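PDB 1FPZ: cyclin-dependent kinase inhibitor 3 from Homo sapiens, which dephosphorylates proteins on phosphotyrosine and phosphoserine or phosphothreonine, and acts on the cell-cycle kinase CDK2 in a cyclin-dependent manner. Local coordinates for residues N59-T64 with L93-Q98; D74-C79 with R134-H139. The protein carries 1 engineered substitution. All coordinates share one frame; numbering follows the deposited sequence.

Contact 1: N59-T64 with L93-Q98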
# COMPACT_ATOMS: atom_id res chain seq x y z
N ASN A 59 -9.92 12.42 12.35
CA ASN A 59 -9.71 12.03 13.74
C ASN A 59 -8.92 10.72 13.73
O ASN A 59 -9.50 9.65 13.53
CB ASN A 59 -11.07 11.82 14.39
CG ASN A 59 -10.97 11.37 15.81
OD1 ASN A 59 -11.92 10.85 16.38
ND2 ASN A 59 -9.81 11.59 16.42
N VAL A 60 -7.61 10.79 13.97
CA VAL A 60 -6.77 9.59 13.92
C VAL A 60 -7.20 8.42 14.81
O VAL A 60 -6.98 7.26 14.45
CB VAL A 60 -5.32 9.96 14.21
CG1 VAL A 60 -4.40 8.87 13.72
CG2 VAL A 60 -5.00 11.27 13.54
N GLN A 61 -7.81 8.72 15.95
CA GLN A 61 -8.25 7.65 16.84
C GLN A 61 -9.52 6.97 16.35
O GLN A 61 -9.64 5.75 16.42
CB GLN A 61 -8.52 8.21 18.23
CG GLN A 61 -7.48 9.16 18.72
CD GLN A 61 -7.95 9.86 19.95
OE1 GLN A 61 -8.99 10.53 19.94
NE2 GLN A 61 -7.21 9.69 21.04
N LYS A 62 -10.47 7.76 15.87
CA LYS A 62 -11.71 7.20 15.37
C LYS A 62 -11.44 6.33 14.15
O LYS A 62 -11.98 5.23 14.03
CB LYS A 62 -12.70 8.28 14.96
CG LYS A 62 -13.99 7.69 14.37
CD LYS A 62 -14.67 8.63 13.40
CE LYS A 62 -15.79 7.92 12.66
NZ LYS A 62 -16.12 8.59 11.38
N ASP A 63 -10.61 6.83 13.23
CA ASP A 63 -10.24 6.11 12.01
C ASP A 63 -9.64 4.78 12.34
O ASP A 63 -10.01 3.75 11.77
CB ASP A 63 -9.22 6.89 11.19
CG ASP A 63 -9.78 8.18 10.66
OD1 ASP A 63 -10.47 8.89 11.43
OD2 ASP A 63 -9.51 8.50 9.49
N THR A 64 -8.67 4.80 13.24
CA THR A 64 -7.99 3.60 13.70
C THR A 64 -9.04 2.59 14.20
O THR A 64 -9.08 1.45 13.73
CB THR A 64 -6.99 3.95 14.87
OG1 THR A 64 -5.89 4.72 14.36
CG2 THR A 64 -6.48 2.69 15.56
N LEU A 93 1.74 5.00 13.80
CA LEU A 93 2.22 3.64 14.02
C LEU A 93 1.87 3.17 15.43
O LEU A 93 1.42 2.04 15.63
CB LEU A 93 3.73 3.60 13.80
CG LEU A 93 4.33 3.99 12.45
CD1 LEU A 93 3.72 3.16 11.34
CD2 LEU A 93 4.09 5.44 12.19
N ASP A 94 2.08 4.06 16.40
CA ASP A 94 1.79 3.78 17.81
C ASP A 94 0.33 3.36 17.96
O ASP A 94 0.00 2.28 18.47
CB ASP A 94 1.96 5.04 18.69
CG ASP A 94 3.36 5.64 18.66
OD1 ASP A 94 3.59 6.55 19.49
OD2 ASP A 94 4.22 5.23 17.84
N LEU A 95 -0.55 4.26 17.53
CA LEU A 95 -1.98 4.02 17.62
C LEU A 95 -2.48 2.73 17.02
O LEU A 95 -3.32 2.06 17.62
CB LEU A 95 -2.76 5.18 16.99
CG LEU A 95 -2.72 6.48 17.80
CD1 LEU A 95 -3.75 7.47 17.26
CD2 LEU A 95 -3.02 6.18 19.27
N TYR A 96 -1.96 2.37 15.84
CA TYR A 96 -2.37 1.14 15.18
C TYR A 96 -2.07 -0.08 16.03
O TYR A 96 -2.87 -1.01 16.13
CB TYR A 96 -1.61 0.93 13.85
CG TYR A 96 -1.98 1.82 12.69
CD1 TYR A 96 -1.32 1.69 11.46
CD2 TYR A 96 -2.99 2.77 12.78
CE1 TYR A 96 -1.66 2.47 10.37
CE2 TYR A 96 -3.34 3.55 11.70
CZ TYR A 96 -2.67 3.40 10.49
OH TYR A 96 -3.02 4.15 9.41
N GLN A 97 -0.87 -0.10 16.61
CA GLN A 97 -0.47 -1.23 17.42
C GLN A 97 -1.21 -1.25 18.75
O GLN A 97 -1.52 -2.31 19.29
CB GLN A 97 1.04 -1.19 17.61
CG GLN A 97 1.79 -1.23 16.28
CD GLN A 97 3.26 -0.99 16.45
OE1 GLN A 97 3.75 0.11 16.23
NE2 GLN A 97 3.98 -2.01 16.89
N GLN A 98 -1.53 -0.07 19.27
CA GLN A 98 -2.27 0.00 20.53
C GLN A 98 -3.62 -0.65 20.32
O GLN A 98 -4.22 -1.16 21.27
CB GLN A 98 -2.50 1.45 20.93
CG GLN A 98 -1.24 2.24 21.21
CD GLN A 98 -1.56 3.58 21.79
OE1 GLN A 98 -2.42 3.68 22.66
NE2 GLN A 98 -0.88 4.62 21.33
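V60 and T64 meet L95, and T64 also meets Y96, where the first turn of helix 60-70 lies beside helix 92-98. V60 holds CG1 anti to its backbone N (chi1 -161°). V60 CG1 touches L95 CD1 at 3.9 Å, and the two side chains cross at about a right angle. Q61 adds a looser touch, its CG lying 4.3 Å from L95 CD1. T64 points toward the other helix and brings both of its branches to the contact. With chi1 at -69°, OG1 sits beside the backbone N and CG2 is anti to it. T64 OG1 donates a hydrogen bond of 2.8 Å to V60 O, one turn back, and that oxygen also accepts T64 N. T64 OG1 also lies at the edge of the Y96 ring, in its plane, 3.8 Å from Y96 CD2. T64 CG2 rests 3.8 Å from L95 O. This is helix-against-helix packing in a protein-tyrosine phosphatase domain. The two short axes run in a similar direction, 10.1 Å apart at closest and 40° from parallel. An alanine in place of T64 would probably leave V60 O without its second donor and open a small gap between L95 O and the Y96 ring edge. Around this point V60 also touches V89, and T64 touches C99. The Y96 ring reaches past the helix pair to the central sheet, where it packs on I75 and V77. Its OH makes a weak hydrogen bond to H139 NE2. The side chain of Y96 is about 10 Å from that of S140, the engineered residue at the predicted phosphocysteine position.

Contact 2: D74-C79 with R134-H139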
# COMPACT_ATOMS: atom_id res chain seq x y z
N ASP A 74 -3.59 -6.43 9.48
CA ASP A 74 -2.26 -5.93 9.18
C ASP A 74 -2.35 -4.69 8.30
O ASP A 74 -3.12 -4.70 7.34
CB ASP A 74 -1.46 -7.00 8.45
CG ASP A 74 -1.11 -8.18 9.33
OD1 ASP A 74 -2.03 -8.88 9.80
OD2 ASP A 74 0.10 -8.42 9.53
N ILE A 75 -1.58 -3.64 8.61
CA ILE A 75 -1.56 -2.39 7.82
C ILE A 75 -0.13 -2.03 7.35
O ILE A 75 0.77 -2.02 8.16
CB ILE A 75 -2.09 -1.19 8.62
CG1 ILE A 75 -3.53 -1.43 9.04
CG2 ILE A 75 -2.03 0.08 7.78
CD1 ILE A 75 -4.03 -0.39 9.96
N PHE A 76 0.06 -1.73 6.06
CA PHE A 76 1.37 -1.36 5.54
C PHE A 76 1.36 0.14 5.27
O PHE A 76 0.50 0.65 4.55
CB PHE A 76 1.73 -2.09 4.24
CG PHE A 76 1.97 -3.57 4.41
CD1 PHE A 76 0.95 -4.43 4.83
CD2 PHE A 76 3.23 -4.10 4.14
CE1 PHE A 76 1.19 -5.81 4.96
CE2 PHE A 76 3.47 -5.48 4.27
CZ PHE A 76 2.45 -6.33 4.67
N VAL A 77 2.35 0.84 5.82
CA VAL A 77 2.44 2.28 5.70
C VAL A 77 3.67 2.70 4.92
O VAL A 77 4.79 2.35 5.30
CB VAL A 77 2.51 2.93 7.08
CG1 VAL A 77 2.66 4.45 6.95
CG2 VAL A 77 1.25 2.56 7.86
N PHE A 78 3.48 3.45 3.83
CA PHE A 78 4.62 3.89 3.04
C PHE A 78 4.92 5.37 3.21
O PHE A 78 5.74 5.90 2.48
CB PHE A 78 4.45 3.55 1.56
CG PHE A 78 4.03 2.12 1.30
CD1 PHE A 78 2.71 1.83 0.94
CD2 PHE A 78 4.95 1.09 1.35
CE1 PHE A 78 2.30 0.53 0.61
CE2 PHE A 78 4.55 -0.23 1.02
CZ PHE A 78 3.22 -0.49 0.65
N CYS A 79 4.28 6.02 4.18
CA CYS A 79 4.51 7.44 4.46
C CYS A 79 5.77 7.60 5.29
O CYS A 79 6.00 6.80 6.19
CB CYS A 79 3.35 8.02 5.25
SG CYS A 79 1.92 8.46 4.23
N ARG A 134 -4.88 -13.09 6.26
CA ARG A 134 -4.99 -11.88 7.06
C ARG A 134 -5.62 -10.69 6.33
O ARG A 134 -5.15 -10.29 5.26
CB ARG A 134 -3.60 -11.47 7.57
CG ARG A 134 -3.04 -12.38 8.65
CD ARG A 134 -3.98 -12.41 9.84
NE ARG A 134 -3.91 -11.22 10.68
CZ ARG A 134 -3.07 -11.08 11.70
NH1 ARG A 134 -3.08 -9.97 12.41
NH2 ARG A 134 -2.24 -12.05 12.02
N LYS A 135 -6.65 -10.12 6.92
CA LYS A 135 -7.28 -8.96 6.32
C LYS A 135 -6.19 -7.89 6.26
O LYS A 135 -5.81 -7.32 7.30
CB LYS A 135 -8.44 -8.48 7.17
CG LYS A 135 -9.09 -7.20 6.66
CD LYS A 135 -10.53 -7.12 7.11
CE LYS A 135 -11.23 -5.92 6.51
NZ LYS A 135 -12.72 -6.12 6.46
N THR A 136 -5.71 -7.59 5.06
CA THR A 136 -4.64 -6.61 4.91
C THR A 136 -4.98 -5.30 4.18
O THR A 136 -5.62 -5.31 3.13
CB THR A 136 -3.48 -7.28 4.21
OG1 THR A 136 -3.09 -8.42 4.96
CG2 THR A 136 -2.30 -6.34 4.06
N LEU A 137 -4.49 -4.20 4.72
CA LEU A 137 -4.71 -2.86 4.17
C LEU A 137 -3.38 -2.10 3.97
O LEU A 137 -2.49 -2.17 4.83
CB LEU A 137 -5.58 -2.09 5.14
CG LEU A 137 -5.34 -0.60 5.25
CD1 LEU A 137 -5.96 0.09 4.06
CD2 LEU A 137 -5.93 -0.10 6.59
N ILE A 138 -3.24 -1.36 2.85
CA ILE A 138 -2.01 -0.60 2.62
C ILE A 138 -2.33 0.86 2.29
O ILE A 138 -3.34 1.15 1.67
CB ILE A 138 -1.14 -1.21 1.49
CG1 ILE A 138 -1.62 -0.77 0.09
CG2 ILE A 138 -1.24 -2.73 1.55
CD1 ILE A 138 -0.93 -1.47 -1.04
N HIS A 139 -1.48 1.78 2.72
CA HIS A 139 -1.73 3.17 2.43
C HIS A 139 -0.49 4.03 2.40
O HIS A 139 0.52 3.74 3.03
CB HIS A 139 -2.70 3.76 3.45
CG HIS A 139 -2.04 4.36 4.66
ND1 HIS A 139 -1.16 5.42 4.58
CD2 HIS A 139 -2.17 4.08 5.98
CE1 HIS A 139 -0.78 5.77 5.80
NE2 HIS A 139 -1.38 4.97 6.67
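D74 turns its CG anti to its carbonyl carbon, and R134 is bent at chi2 (-59°), which places CD, and at chi3 (-76°), which places NE. The R134 guanidinium lies beside D74, with OD1 over one of its faces. The salt bridge, D74 OD1 to R134 NH1 at 3.0 Å, is one of charges alone, since no N-H points at the oxygen, and the place of NH1 is less sure. D74 OD2 is held by H104 instead. Between these residues and the active-site loop, strands 74-77 and 136-139 pair in parallel at the centre of the phosphatase sheet. Five backbone hydrogen bonds join the two segments, from D74 N to K135 O at one end to F78 N to H139 O at the other. D74, F76, T136 and I138 share one face, where helix 116-131 packs on the first three. F76 puts CE1 3.6 Å from T136 CG2. The side chains of F78 and I138 cross obliquely, with I138 CB 4.0 Å from F78 CE1. On the opposite face, I75 and L137 lie side by side, with I75 CG1 3.7 Å from L137 CD2. H139 and V77 also point the same way, V77 CG2 being 3.8 Å from H139 NE2. C79 SG meets the H139 ring at its edge, 4.1 Å from H139 CE1. S140, engineered in place of the predicted phosphocysteine nucleophile, follows H139 directly. The last backbone bond therefore ties the strand end beside the predicted catalytic position to its neighbour, while the buried D74 carboxylate is shared between the H104 bond and the charge of R134.

Overall arrangement
From the N terminus the chain first makes strands 30-33 and 42-46, then helix 60-70, and passes directly to strand 74-77. It then runs through helix 92-98, strand 102-105 and helix 116-131 before strand 136-139. Contact 1 closes the first loop when helix 92-98 returns to helix 60-70; strand 74-77 lies between them in the sequence. Contact 2 closes the second, longer loop when strand 136-139 comes alongside strand 74-77. The segments alternate along the chain, so the two loops cross. Contact 1 joins two helices at one side of the sheet, and contact 2 forms its middle. Their centres are about 13 Å apart, and Y96 bridges them.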